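Serine/threonine-protein kinase PknE (Mycobacterium tuberculosis, PDB 2H34) transfers phosphate from ATP to serine and threonine side chains of proteins and probably helps the bacterium survive inside infected macrophages. Local coordinates at residues 145-149 with 282-286; 202-206 with 277-281; 219-225 with 268-274; 226-230 with 252-258; 262-268 with 290-295. All blocks are in the same frame, centred on the assembly; numbering follows the deposited sequence.

All five contacts lie in the C-terminal lobe of the kinase domain. Interaction 3 is the buried one, an apolar packing of helix 217-230 on helix 264-272; the other four are partly buried. Interaction 4 sets the C-terminal end of helix 217-230 against the proline-rich loop before helix 264-272 and ends in an arginine-to-carbonyl bond. Interaction 5 shares V268 with interaction 3 and, like interaction 1, uses helix 284-293, but through alanines and one phenyl ring. Interactions 1 and 2 are more polar: an aspartate of helix 133-152 bonded to the start of helix 284-293, and a glutamate-arginine salt bridge whose arginine also binds A274 of interaction 3.

Interaction 1: residues 145-149 with 282-286; sequences SALDA and VTCGD
D148 lays its carboxylate over the first turn of helix 284-293. OD1 accepts from C284 N at 3.1 Å through its syn lone pair, in a distinctly bent bond (N-H...O 137°), while D148 OD2 lies 3.0 Å from G285 N. The side chain reaches there with CG anti to the carbonyl carbon (chi1 -76°), which points the carboxylate at residues 283-285, and the CB of C284 lies against D148 OD1 at 3.4 Å. One residue earlier, L147 CD1 rests on C284 SG at 3.6 Å, an apolar touch continued by I218 and L221 of helix 217-230, which also pack on C284. T283 caps the same turn from within: its OG1 accepts from D286 N at 2.8 Å. The N-terminal end of this helix would probably favour the negative charge of D148, near which a sodium ion is also bound, about 4 Å from the side chain. The arrangement is that of a threonine N-cap supplemented by a carboxylate from helix 133-152, joining two helices of the kinase C-lobe.

Interaction 2: residues 202-206 with 277-281; sequences MAPER and PEDRY
E205 and R280 form a two-pronged, end-on salt bridge. R280 NH2 donates to E205 OE1 at 2.8 Å and R280 NH1 donates to E205 OE2 at 3.0 Å, with N-H...O angles of 165° and 161°. Each oxygen uses its syn lone pair, the two groups are nearly coplanar (16° between planes), and both acceptors lie almost exactly in the guanidinium plane. The side chains arrive from opposite directions. The chain of E205 bends at chi2 and presents the carboxylate to R280, which runs out extended as far as its own bend at chi3.

The arginine has further partners: NE donates to A274 O, and NH2 makes a weak bond to K275 O. One face of the guanidinium is covered by P277 CA, 3.5 Å above the plane and over its centre, and the ring of P277 continues onto the acid, with CG 3.9 Å from E205 CD. P204 CD lies 3.8 Å and A203 CB 4.0 Å from R280 NH2. Y219 of helix 217-230 packs against A203, P204 and R280.

A203, P204 and E205 are the Ala-Pro-Glu motif that ends the activation segment of protein kinases, and the bridge to the arginine before the last C-lobe helix is a hallmark of the family. The neighbouring R206 pairs with D159, the predicted proton acceptor. With R280 largely buried and its guanidinium bonded from several sides, the charge pair probably fixes the end of the activation segment to the C-lobe with little rotational freedom.

Interaction 3: residues 219-225 with 268-274; sequences YALTCVL and VIARGMA
Helices 217-230 and 264-272, the F and H helices of the kinase C-lobe, pack here with Y219, T222 and C223 facing I269, G272 and M273. Over residues 219-225 and 268-272 their N-to-C directions are 151° apart and the axes approach to 9.2 Å. At G272 the T222 methyl packs on backbone: with no side chain on the glycine, T222 CG2 lies 3.7 Å from G272 CA, and it is 3.8 Å from I269 CA. T222 OG1 is hydrogen-bonded to I218 O of its own helix, so the hydroxyl is satisfied while the methyl does the packing. Nearby, Y219 CA makes a CA-H...O contact of 3.6 Å with G272 O.

Beyond the glycine, helix 264-272 ends and M273, a selenomethionine, turns its side chain back over helix 217-230. Its CB makes a CH-pi contact with one face of the Y219 ring, 3.9 Å from the centroid and 24° off the normal, displaced toward the rim. A bend at chi3 (-68°) then brings M273 CE to C223 SG at 4.0 Å. At the other end of the seam L225 CD2 meets V268 CG1 at 4.3 Å.

Y219 also meets the ring of H246, and L287 of helix 284-293 packs on T222. With methyls, a cysteine sulfur, the M273 side chain and a ring face making up the seam, cohesion probably comes mainly from burying apolar surface.

Interaction 4: residues 226-230 with 252-258; sequences YECLT and PRPSTVR
Y226 runs from its CB to an OH that lies among P252 and V257, the ring end approaching the 252-258 loop. CG stands anti to the backbone N (chi1 -175°), which sends the ring out to that loop. CD1 passes P254 CB at 4.1 Å, and CE1 lies 3.7 Å from P252 CB and 3.9 Å from P254 CD, the latter in the plane of the ring at its edge. CZ continues along P252 CB. At the tip, Y226 OH sits 3.4 Å from P252 CB, with V257 CG2 also close by. One face of the ring is covered from within the same helix by T230 CG2, toward the rim. This T230 methyl goes on to meet V257 CG2 and P254 CA, both at 4.0 Å. The polar part lies at the helix end, where R258 NH2 donates to T230 O at 2.8 Å with an N-H...O angle of 172°. The carbonyl oxygen lies in the guanidinium plane, and the donor is almost in line with the C=O bond. P254 is further packed by I269 of helix 264-272. The arrangement is an arginine side chain hydrogen-bonded to a carbonyl in the last turn of helix 217-230, here where that helix of the kinase C-lobe meets the loop joining helices 239-248 and 264-272.

Interaction 5: residues 262-268 with 290-295; sequences PVAFDAV and AAHAAL
Placing CG of F265 anti to the carbonyl carbon (chi1 -77°) swings the phenyl ring toward the residues just after helix 284-293. A294 CB stands over one face, almost straight above the ring centre, 3.6 Å from the centroid and only 7° off the normal, a CH-pi contact. The edge of the same ring meets L295, whose CD2 lies near the ring plane, 3.8 Å from F265 CZ. V268 is turned so that CG1 is anti to the backbone N (chi1 170°). That leaves V268 CG2 as the branch facing this side, where it meets A290 CB at 3.6 Å and, more loosely, A294 CB at 4.3 Å.

The two elements are the last two helices of the kinase C-lobe, and the contact brings the start of helix 264-272 onto the end of helix 284-293. A264 CB and A294 CB meet at 3.7 Å, methyl against methyl, and here the backbones approach to 5.0 Å between A264 CA and A294 CA. P262, just before helix 264-272, adds its ring carbons, with CG 4.5 Å from L295 CD2 and CB beside the carbonyl of A294. L295 is backed on another side by P133 and V137 of helix 133-152, while the Y281 side chain, through its OH, touches both V268 and A290 from the loop between the two helices. D266 turns to another neighbour, binding S255 of the 252-258 loop.

Interaction 1: residues 145-149 with 282-286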
# COMPACT_ATOMS: atom_id res chain seq x y z
N SER A 145 -7.69 6.18 -2.14
CA SER A 145 -7.56 7.62 -2.15
C SER A 145 -6.09 8.02 -2.19
O SER A 145 -5.69 8.81 -3.04
CB SER A 145 -8.29 8.22 -0.94
OG SER A 145 -8.18 9.61 -0.91
N ALA A 146 -5.28 7.44 -1.31
CA ALA A 146 -3.84 7.69 -1.31
C ALA A 146 -3.22 7.30 -2.65
O ALA A 146 -2.43 8.05 -3.22
CB ALA A 146 -3.19 6.95 -0.18
N LEU A 147 -3.59 6.13 -3.15
CA LEU A 147 -3.08 5.66 -4.41
C LEU A 147 -3.42 6.61 -5.55
O LEU A 147 -2.53 6.97 -6.32
CB LEU A 147 -3.62 4.27 -4.71
CG LEU A 147 -3.17 3.10 -3.83
CD1 LEU A 147 -3.91 1.84 -4.23
CD2 LEU A 147 -1.67 2.91 -3.95
N ASP A 148 -4.69 7.02 -5.66
CA ASP A 148 -5.10 7.97 -6.70
C ASP A 148 -4.22 9.23 -6.68
O ASP A 148 -3.75 9.70 -7.72
CB ASP A 148 -6.55 8.42 -6.48
CG ASP A 148 -7.58 7.38 -6.90
OD1 ASP A 148 -7.28 6.44 -7.68
OD2 ASP A 148 -8.73 7.54 -6.44
N ALA A 149 -4.02 9.77 -5.48
CA ALA A 149 -3.23 10.98 -5.31
C ALA A 149 -1.81 10.75 -5.81
O ALA A 149 -1.23 11.61 -6.48
CB ALA A 149 -3.21 11.40 -3.86
N VAL A 282 -10.92 2.43 -13.68
CA VAL A 282 -9.87 3.34 -14.13
C VAL A 282 -9.16 3.99 -12.93
O VAL A 282 -7.98 4.32 -13.00
CB VAL A 282 -10.45 4.40 -15.09
CG1 VAL A 282 -9.44 5.50 -15.41
CG2 VAL A 282 -10.86 3.70 -16.37
N THR A 283 -9.92 4.15 -11.84
CA THR A 283 -9.37 4.63 -10.58
C THR A 283 -9.70 3.75 -9.37
O THR A 283 -10.66 2.97 -9.37
CB THR A 283 -9.85 6.05 -10.24
OG1 THR A 283 -11.24 6.00 -9.92
CG2 THR A 283 -9.60 7.00 -11.40
N CYS A 284 -8.90 3.91 -8.33
CA CYS A 284 -9.20 3.34 -7.05
C CYS A 284 -10.44 3.99 -6.48
O CYS A 284 -11.18 3.37 -5.70
CB CYS A 284 -8.03 3.56 -6.10
SG CYS A 284 -6.71 2.40 -6.37
N GLY A 285 -10.67 5.23 -6.88
CA GLY A 285 -11.88 5.96 -6.49
C GLY A 285 -13.12 5.25 -6.98
O GLY A 285 -14.09 5.08 -6.23
N ASP A 286 -13.08 4.79 -8.23
CA ASP A 286 -14.21 4.09 -8.82
C ASP A 286 -14.37 2.71 -8.22
O ASP A 286 -15.50 2.26 -8.01
CB ASP A 286 -14.08 4.01 -10.33
CG ASP A 286 -14.17 5.37 -10.99
OD1 ASP A 286 -13.62 5.51 -12.10
OD2 ASP A 286 -14.78 6.30 -10.40

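Interaction 2: residues 202-206 with 277-281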
# COMPACT_ATOMS: atom_id res chain seq x y z
N MSE A 202 -0.45 -9.18 -7.66
CA MSE A 202 0.14 -8.70 -8.91
C MSE A 202 -0.67 -8.96 -10.16
O MSE A 202 -0.99 -10.10 -10.49
CB MSE A 202 1.52 -9.29 -9.10
CG MSE A 202 2.63 -8.39 -8.64
SE MSE A 202 4.31 -9.25 -9.15
CE MSE A 202 5.38 -8.62 -7.56
N ALA A 203 -0.98 -7.87 -10.86
CA ALA A 203 -1.63 -7.93 -12.16
C ALA A 203 -0.78 -8.73 -13.13
O ALA A 203 0.44 -8.76 -13.00
CB ALA A 203 -1.88 -6.52 -12.69
N PRO A 204 -1.42 -9.38 -14.11
CA PRO A 204 -0.69 -10.18 -15.08
C PRO A 204 0.24 -9.36 -15.96
O PRO A 204 1.35 -9.80 -16.25
CB PRO A 204 -1.81 -10.82 -15.90
CG PRO A 204 -3.02 -10.73 -15.05
CD PRO A 204 -2.87 -9.44 -14.36
N GLU A 205 -0.18 -8.16 -16.37
CA GLU A 205 0.61 -7.36 -17.32
C GLU A 205 2.03 -7.05 -16.83
O GLU A 205 2.90 -6.65 -17.61
CB GLU A 205 -0.11 -6.07 -17.72
CG GLU A 205 -0.35 -5.10 -16.58
CD GLU A 205 -1.69 -5.31 -15.90
OE1 GLU A 205 -2.21 -6.44 -15.92
OE2 GLU A 205 -2.22 -4.34 -15.35
N ARG A 206 2.25 -7.25 -15.53
CA ARG A 206 3.55 -6.99 -14.92
C ARG A 206 4.59 -8.08 -15.22
O ARG A 206 5.79 -7.82 -15.18
CB ARG A 206 3.38 -6.84 -13.41
CG ARG A 206 2.45 -5.72 -13.01
CD ARG A 206 2.60 -5.40 -11.53
NE ARG A 206 4.00 -5.30 -11.14
CZ ARG A 206 4.45 -5.09 -9.90
NH1 ARG A 206 3.60 -4.94 -8.88
NH2 ARG A 206 5.76 -5.02 -9.69
N PRO A 277 -6.58 -5.19 -18.51
CA PRO A 277 -6.47 -3.95 -17.76
C PRO A 277 -7.58 -2.97 -18.10
O PRO A 277 -8.07 -2.26 -17.22
CB PRO A 277 -5.13 -3.38 -18.22
CG PRO A 277 -4.34 -4.54 -18.61
CD PRO A 277 -5.29 -5.60 -19.08
N GLU A 278 -7.99 -2.94 -19.36
CA GLU A 278 -8.98 -1.98 -19.83
C GLU A 278 -10.40 -2.32 -19.41
O GLU A 278 -11.30 -1.54 -19.63
CB GLU A 278 -8.88 -1.80 -21.34
CG GLU A 278 -7.53 -1.27 -21.78
CD GLU A 278 -7.39 -1.16 -23.28
OE1 GLU A 278 -7.51 -2.20 -23.98
OE2 GLU A 278 -7.15 -0.03 -23.77
N ASP A 279 -10.59 -3.49 -18.80
CA ASP A 279 -11.89 -3.86 -18.24
C ASP A 279 -12.06 -3.50 -16.79
O ASP A 279 -13.15 -3.65 -16.25
CB ASP A 279 -12.11 -5.35 -18.40
CG ASP A 279 -11.82 -5.80 -19.77
OD1 ASP A 279 -12.01 -4.98 -20.69
OD2 ASP A 279 -11.37 -6.96 -19.95
N ARG A 280 -10.99 -3.05 -16.15
CA ARG A 280 -11.01 -2.82 -14.71
C ARG A 280 -11.45 -1.39 -14.48
O ARG A 280 -11.67 -0.66 -15.45
CB ARG A 280 -9.62 -3.03 -14.10
CG ARG A 280 -9.10 -4.44 -14.23
CD ARG A 280 -7.71 -4.52 -13.67
NE ARG A 280 -6.90 -5.53 -14.34
CZ ARG A 280 -5.61 -5.37 -14.63
NH1 ARG A 280 -5.00 -4.24 -14.31
NH2 ARG A 280 -4.93 -6.34 -15.23
N TYR A 281 -11.58 -1.01 -13.22
CA TYR A 281 -11.87 0.37 -12.89
C TYR A 281 -10.67 1.20 -13.26
O TYR A 281 -9.55 0.72 -13.21
CB TYR A 281 -12.18 0.53 -11.41
CG TYR A 281 -13.33 -0.33 -10.91
CD1 TYR A 281 -13.09 -1.56 -10.30
CD2 TYR A 281 -14.64 0.11 -11.02
CE1 TYR A 281 -14.14 -2.34 -9.84
CE2 TYR A 281 -15.69 -0.66 -10.56
CZ TYR A 281 -15.44 -1.88 -9.97
OH TYR A 281 -16.48 -2.64 -9.51

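Interaction 3: residues 219-225 with 268-274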
# COMPACT_ATOMS: atom_id res chain seq x y z
N TYR A 219 -5.60 -3.11 -9.45
CA TYR A 219 -5.70 -4.57 -9.41
C TYR A 219 -5.34 -5.04 -8.00
O TYR A 219 -6.12 -5.75 -7.36
CB TYR A 219 -4.75 -5.20 -10.44
CG TYR A 219 -4.85 -6.72 -10.60
CD1 TYR A 219 -5.55 -7.27 -11.67
CD2 TYR A 219 -4.21 -7.60 -9.72
CE1 TYR A 219 -5.64 -8.65 -11.85
CE2 TYR A 219 -4.30 -8.99 -9.89
CZ TYR A 219 -5.03 -9.49 -10.96
OH TYR A 219 -5.16 -10.85 -11.18
N ALA A 220 -4.15 -4.64 -7.55
CA ALA A 220 -3.67 -5.00 -6.23
C ALA A 220 -4.72 -4.72 -5.14
O ALA A 220 -5.09 -5.62 -4.37
CB ALA A 220 -2.38 -4.27 -5.95
N LEU A 221 -5.23 -3.49 -5.11
CA LEU A 221 -6.21 -3.09 -4.08
C LEU A 221 -7.42 -4.02 -4.04
O LEU A 221 -8.00 -4.25 -2.97
CB LEU A 221 -6.66 -1.65 -4.30
CG LEU A 221 -7.34 -0.93 -3.13
CD1 LEU A 221 -6.37 -0.74 -1.99
CD2 LEU A 221 -7.88 0.42 -3.57
N THR A 222 -7.80 -4.54 -5.20
CA THR A 222 -8.97 -5.40 -5.29
C THR A 222 -8.68 -6.78 -4.68
O THR A 222 -9.52 -7.33 -3.97
CB THR A 222 -9.49 -5.49 -6.74
OG1 THR A 222 -9.50 -4.19 -7.31
CG2 THR A 222 -10.89 -6.04 -6.77
N CYS A 223 -7.48 -7.32 -4.94
CA CYS A 223 -7.00 -8.47 -4.19
C CYS A 223 -7.02 -8.17 -2.67
O CYS A 223 -7.52 -8.97 -1.87
CB CYS A 223 -5.58 -8.85 -4.62
SG CYS A 223 -5.40 -9.26 -6.38
N VAL A 224 -6.50 -7.01 -2.28
CA VAL A 224 -6.48 -6.67 -0.87
C VAL A 224 -7.90 -6.62 -0.30
O VAL A 224 -8.16 -7.18 0.78
CB VAL A 224 -5.73 -5.35 -0.61
CG1 VAL A 224 -5.90 -4.93 0.84
CG2 VAL A 224 -4.26 -5.51 -0.93
N LEU A 225 -8.82 -5.98 -1.03
CA LEU A 225 -10.21 -5.93 -0.62
C LEU A 225 -10.74 -7.35 -0.44
O LEU A 225 -11.31 -7.68 0.61
CB LEU A 225 -11.05 -5.17 -1.65
CG LEU A 225 -12.58 -5.19 -1.50
CD1 LEU A 225 -13.04 -4.60 -0.17
CD2 LEU A 225 -13.24 -4.47 -2.66
N VAL A 268 -17.93 -6.33 -8.29
CA VAL A 268 -16.81 -5.44 -7.99
C VAL A 268 -15.44 -6.12 -8.16
O VAL A 268 -14.58 -5.62 -8.87
CB VAL A 268 -16.94 -4.79 -6.61
CG1 VAL A 268 -15.65 -4.07 -6.25
CG2 VAL A 268 -18.09 -3.82 -6.61
N ILE A 269 -15.27 -7.27 -7.52
CA ILE A 269 -14.00 -7.99 -7.61
C ILE A 269 -13.72 -8.42 -9.04
O ILE A 269 -12.59 -8.29 -9.51
CB ILE A 269 -13.90 -9.17 -6.61
CG1 ILE A 269 -13.62 -8.62 -5.21
CG2 ILE A 269 -12.74 -10.10 -6.96
CD1 ILE A 269 -14.84 -8.45 -4.38
N ALA A 270 -14.75 -8.89 -9.73
CA ALA A 270 -14.61 -9.33 -11.12
C ALA A 270 -14.09 -8.19 -11.97
O ALA A 270 -13.18 -8.38 -12.77
CB ALA A 270 -15.94 -9.83 -11.66
N ARG A 271 -14.67 -7.02 -11.79
CA ARG A 271 -14.25 -5.85 -12.54
C ARG A 271 -12.86 -5.39 -12.10
O ARG A 271 -12.03 -5.03 -12.92
CB ARG A 271 -15.26 -4.72 -12.39
CG ARG A 271 -14.93 -3.51 -13.22
CD ARG A 271 -16.18 -2.85 -13.81
NE ARG A 271 -15.77 -1.92 -14.86
CZ ARG A 271 -15.73 -2.21 -16.15
NH1 ARG A 271 -16.11 -3.41 -16.58
NH2 ARG A 271 -15.30 -1.31 -17.02
N GLY A 272 -12.63 -5.42 -10.79
CA GLY A 272 -11.42 -4.86 -10.20
C GLY A 272 -10.18 -5.66 -10.50
O GLY A 272 -9.07 -5.11 -10.56
N MSE A 273 -10.36 -6.96 -10.69
CA MSE A 273 -9.26 -7.80 -11.14
C MSE A 273 -9.60 -8.55 -12.41
O MSE A 273 -9.14 -9.68 -12.62
CB MSE A 273 -8.74 -8.71 -10.02
CG MSE A 273 -9.78 -9.55 -9.31
SE MSE A 273 -9.00 -10.36 -7.69
CE MSE A 273 -7.74 -11.60 -8.55
N ALA A 274 -10.39 -7.90 -13.26
CA ALA A 274 -10.65 -8.38 -14.61
C ALA A 274 -9.31 -8.60 -15.30
O ALA A 274 -8.31 -7.98 -14.92
CB ALA A 274 -11.49 -7.37 -15.37

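Interaction 4: residues 226-230 with 252-258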
# COMPACT_ATOMS: atom_id res chain seq x y z
N TYR A 226 -10.53 -8.19 -1.46
CA TYR A 226 -10.91 -9.59 -1.40
C TYR A 226 -10.49 -10.22 -0.10
O TYR A 226 -11.31 -10.80 0.62
CB TYR A 226 -10.29 -10.36 -2.55
CG TYR A 226 -10.76 -11.82 -2.61
CD1 TYR A 226 -11.98 -12.16 -3.20
CD2 TYR A 226 -9.97 -12.84 -2.06
CE1 TYR A 226 -12.40 -13.49 -3.24
CE2 TYR A 226 -10.39 -14.16 -2.10
CZ TYR A 226 -11.59 -14.48 -2.69
OH TYR A 226 -12.00 -15.78 -2.72
N GLU A 227 -9.20 -10.10 0.20
CA GLU A 227 -8.63 -10.72 1.40
C GLU A 227 -9.28 -10.24 2.69
O GLU A 227 -9.51 -11.05 3.59
CB GLU A 227 -7.12 -10.51 1.47
CG GLU A 227 -6.48 -11.39 2.53
CD GLU A 227 -4.97 -11.42 2.46
OE1 GLU A 227 -4.40 -10.97 1.43
OE2 GLU A 227 -4.36 -11.91 3.44
N CYS A 228 -9.58 -8.94 2.75
CA CYS A 228 -10.24 -8.36 3.91
C CYS A 228 -11.60 -8.99 4.14
O CYS A 228 -12.06 -9.12 5.28
CB CYS A 228 -10.45 -6.86 3.71
SG CYS A 228 -8.95 -5.88 3.61
N LEU A 229 -12.24 -9.36 3.04
CA LEU A 229 -13.59 -9.90 3.08
C LEU A 229 -13.56 -11.36 3.47
O LEU A 229 -14.21 -11.77 4.44
CB LEU A 229 -14.28 -9.71 1.72
CG LEU A 229 -14.63 -8.26 1.35
CD1 LEU A 229 -14.91 -8.10 -0.14
CD2 LEU A 229 -15.80 -7.75 2.18
N THR A 230 -12.80 -12.14 2.71
CA THR A 230 -12.86 -13.58 2.82
C THR A 230 -11.99 -14.08 3.96
O THR A 230 -12.35 -15.04 4.64
CB THR A 230 -12.41 -14.26 1.53
OG1 THR A 230 -11.06 -13.88 1.24
CG2 THR A 230 -13.32 -13.86 0.36
N PRO A 252 -12.25 -15.19 -8.40
CA PRO A 252 -13.11 -15.77 -7.36
C PRO A 252 -14.31 -14.90 -7.03
O PRO A 252 -14.26 -13.68 -7.22
CB PRO A 252 -12.19 -15.83 -6.13
CG PRO A 252 -10.82 -15.50 -6.63
CD PRO A 252 -11.00 -14.66 -7.82
N ARG A 253 -15.37 -15.54 -6.52
CA ARG A 253 -16.60 -14.86 -6.10
C ARG A 253 -16.75 -14.85 -4.57
O ARG A 253 -17.28 -15.81 -4.00
CB ARG A 253 -17.82 -15.49 -6.79
N PRO A 254 -16.32 -13.75 -3.91
CA PRO A 254 -16.20 -13.62 -2.45
C PRO A 254 -17.42 -14.06 -1.64
O PRO A 254 -17.27 -14.60 -0.54
CB PRO A 254 -15.96 -12.12 -2.25
CG PRO A 254 -16.30 -11.48 -3.54
CD PRO A 254 -15.93 -12.50 -4.57
N SER A 255 -18.61 -13.82 -2.16
CA SER A 255 -19.83 -14.26 -1.50
C SER A 255 -19.91 -15.78 -1.34
O SER A 255 -20.60 -16.28 -0.44
CB SER A 255 -21.05 -13.73 -2.25
OG SER A 255 -20.88 -13.94 -3.63
N THR A 256 -19.21 -16.52 -2.19
CA THR A 256 -19.20 -17.98 -2.10
C THR A 256 -18.32 -18.52 -0.97
O THR A 256 -18.17 -19.74 -0.83
CB THR A 256 -18.82 -18.70 -3.45
OG1 THR A 256 -17.43 -18.51 -3.73
CG2 THR A 256 -19.68 -18.20 -4.63
N VAL A 257 -17.75 -17.64 -0.16
CA VAL A 257 -16.93 -18.08 0.97
C VAL A 257 -17.59 -17.82 2.33
O VAL A 257 -18.05 -18.76 2.98
CB VAL A 257 -15.49 -17.51 0.92
CG1 VAL A 257 -14.55 -18.37 1.75
CG2 VAL A 257 -14.99 -17.41 -0.51
N ARG A 258 -17.63 -16.56 2.76
CA ARG A 258 -18.19 -16.20 4.06
C ARG A 258 -19.70 -15.90 3.94
O ARG A 258 -20.15 -15.44 2.88
CB ARG A 258 -17.41 -15.01 4.68
CG ARG A 258 -17.76 -14.67 6.16
CD ARG A 258 -16.51 -14.45 7.05
NE ARG A 258 -15.32 -15.11 6.51
CZ ARG A 258 -15.04 -16.41 6.60
NH1 ARG A 258 -15.87 -17.24 7.22
NH2 ARG A 258 -13.93 -16.89 6.06

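Interaction 5: residues 262-268 with 290-295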
# COMPACT_ATOMS: atom_id res chain seq x y z
N PRO A 262 -22.29 -9.55 0.83
CA PRO A 262 -23.30 -9.27 -0.20
C PRO A 262 -22.89 -9.72 -1.59
O PRO A 262 -21.69 -9.77 -1.91
CB PRO A 262 -23.41 -7.74 -0.15
CG PRO A 262 -23.05 -7.40 1.23
CD PRO A 262 -21.94 -8.34 1.58
N VAL A 263 -23.89 -10.06 -2.41
CA VAL A 263 -23.64 -10.57 -3.76
C VAL A 263 -22.91 -9.55 -4.63
O VAL A 263 -21.89 -9.87 -5.26
CB VAL A 263 -24.94 -11.01 -4.46
CG1 VAL A 263 -24.66 -11.45 -5.89
CG2 VAL A 263 -25.62 -12.14 -3.67
N ALA A 264 -23.42 -8.32 -4.63
CA ALA A 264 -22.93 -7.26 -5.51
C ALA A 264 -21.40 -7.18 -5.56
O ALA A 264 -20.83 -6.67 -6.54
CB ALA A 264 -23.53 -5.92 -5.12
N PHE A 265 -20.74 -7.71 -4.53
CA PHE A 265 -19.27 -7.69 -4.44
C PHE A 265 -18.53 -8.52 -5.49
O PHE A 265 -17.49 -8.10 -5.99
CB PHE A 265 -18.80 -8.05 -3.03
CG PHE A 265 -18.95 -6.93 -2.04
CD1 PHE A 265 -19.96 -6.95 -1.09
CD2 PHE A 265 -18.08 -5.84 -2.07
CE1 PHE A 265 -20.09 -5.91 -0.17
CE2 PHE A 265 -18.21 -4.80 -1.15
CZ PHE A 265 -19.22 -4.84 -0.21
N ASP A 266 -19.06 -9.70 -5.83
CA ASP A 266 -18.43 -10.52 -6.88
C ASP A 266 -18.23 -9.70 -8.16
O ASP A 266 -17.20 -9.83 -8.83
CB ASP A 266 -19.25 -11.77 -7.21
CG ASP A 266 -19.76 -12.48 -5.98
OD1 ASP A 266 -19.02 -12.57 -4.97
OD2 ASP A 266 -20.91 -12.95 -6.02
N ALA A 267 -19.21 -8.87 -8.47
CA ALA A 267 -19.12 -7.99 -9.62
C ALA A 267 -17.96 -7.02 -9.44
O ALA A 267 -17.07 -6.93 -10.29
CB ALA A 267 -20.44 -7.24 -9.83
N VAL A 268 -17.93 -6.33 -8.29
CA VAL A 268 -16.81 -5.44 -7.99
C VAL A 268 -15.44 -6.12 -8.16
O VAL A 268 -14.58 -5.62 -8.87
CB VAL A 268 -16.94 -4.79 -6.61
CG1 VAL A 268 -15.65 -4.07 -6.25
CG2 VAL A 268 -18.09 -3.82 -6.61
N ALA A 290 -17.73 1.67 -6.16
CA ALA A 290 -18.43 0.42 -6.44
C ALA A 290 -18.51 -0.44 -5.19
O ALA A 290 -19.54 -1.01 -4.89
CB ALA A 290 -17.74 -0.33 -7.56
N ALA A 291 -17.40 -0.52 -4.47
CA ALA A 291 -17.30 -1.33 -3.26
C ALA A 291 -18.33 -0.86 -2.24
O ALA A 291 -19.09 -1.66 -1.68
CB ALA A 291 -15.91 -1.22 -2.70
N HIS A 292 -18.33 0.45 -2.01
CA HIS A 292 -19.28 1.10 -1.13
C HIS A 292 -20.72 0.76 -1.52
O HIS A 292 -21.52 0.31 -0.70
CB HIS A 292 -19.06 2.61 -1.19
CG HIS A 292 -19.95 3.39 -0.28
ND1 HIS A 292 -19.86 3.31 1.09
CD2 HIS A 292 -20.95 4.26 -0.55
CE1 HIS A 292 -20.76 4.11 1.64
NE2 HIS A 292 -21.44 4.69 0.66
N ALA A 293 -21.03 0.97 -2.79
CA ALA A 293 -22.36 0.73 -3.33
C ALA A 293 -22.77 -0.73 -3.22
O ALA A 293 -23.96 -1.05 -3.34
CB ALA A 293 -22.42 1.20 -4.79
N ALA A 294 -21.81 -1.62 -2.97
CA ALA A 294 -22.11 -3.04 -2.88
C ALA A 294 -22.51 -3.48 -1.46
O ALA A 294 -22.58 -4.67 -1.16
CB ALA A 294 -20.95 -3.90 -3.42
N LEU A 295 -22.79 -2.51 -0.60
CA LEU A 295 -23.39 -2.80 0.70
C LEU A 295 -24.90 -2.57 0.63
O LEU A 295 -25.36 -1.47 0.29
CB LEU A 295 -22.72 -1.96 1.79
CG LEU A 295 -21.26 -2.32 2.10
CD1 LEU A 295 -20.54 -1.23 2.89
CD2 LEU A 295 -21.19 -3.67 2.84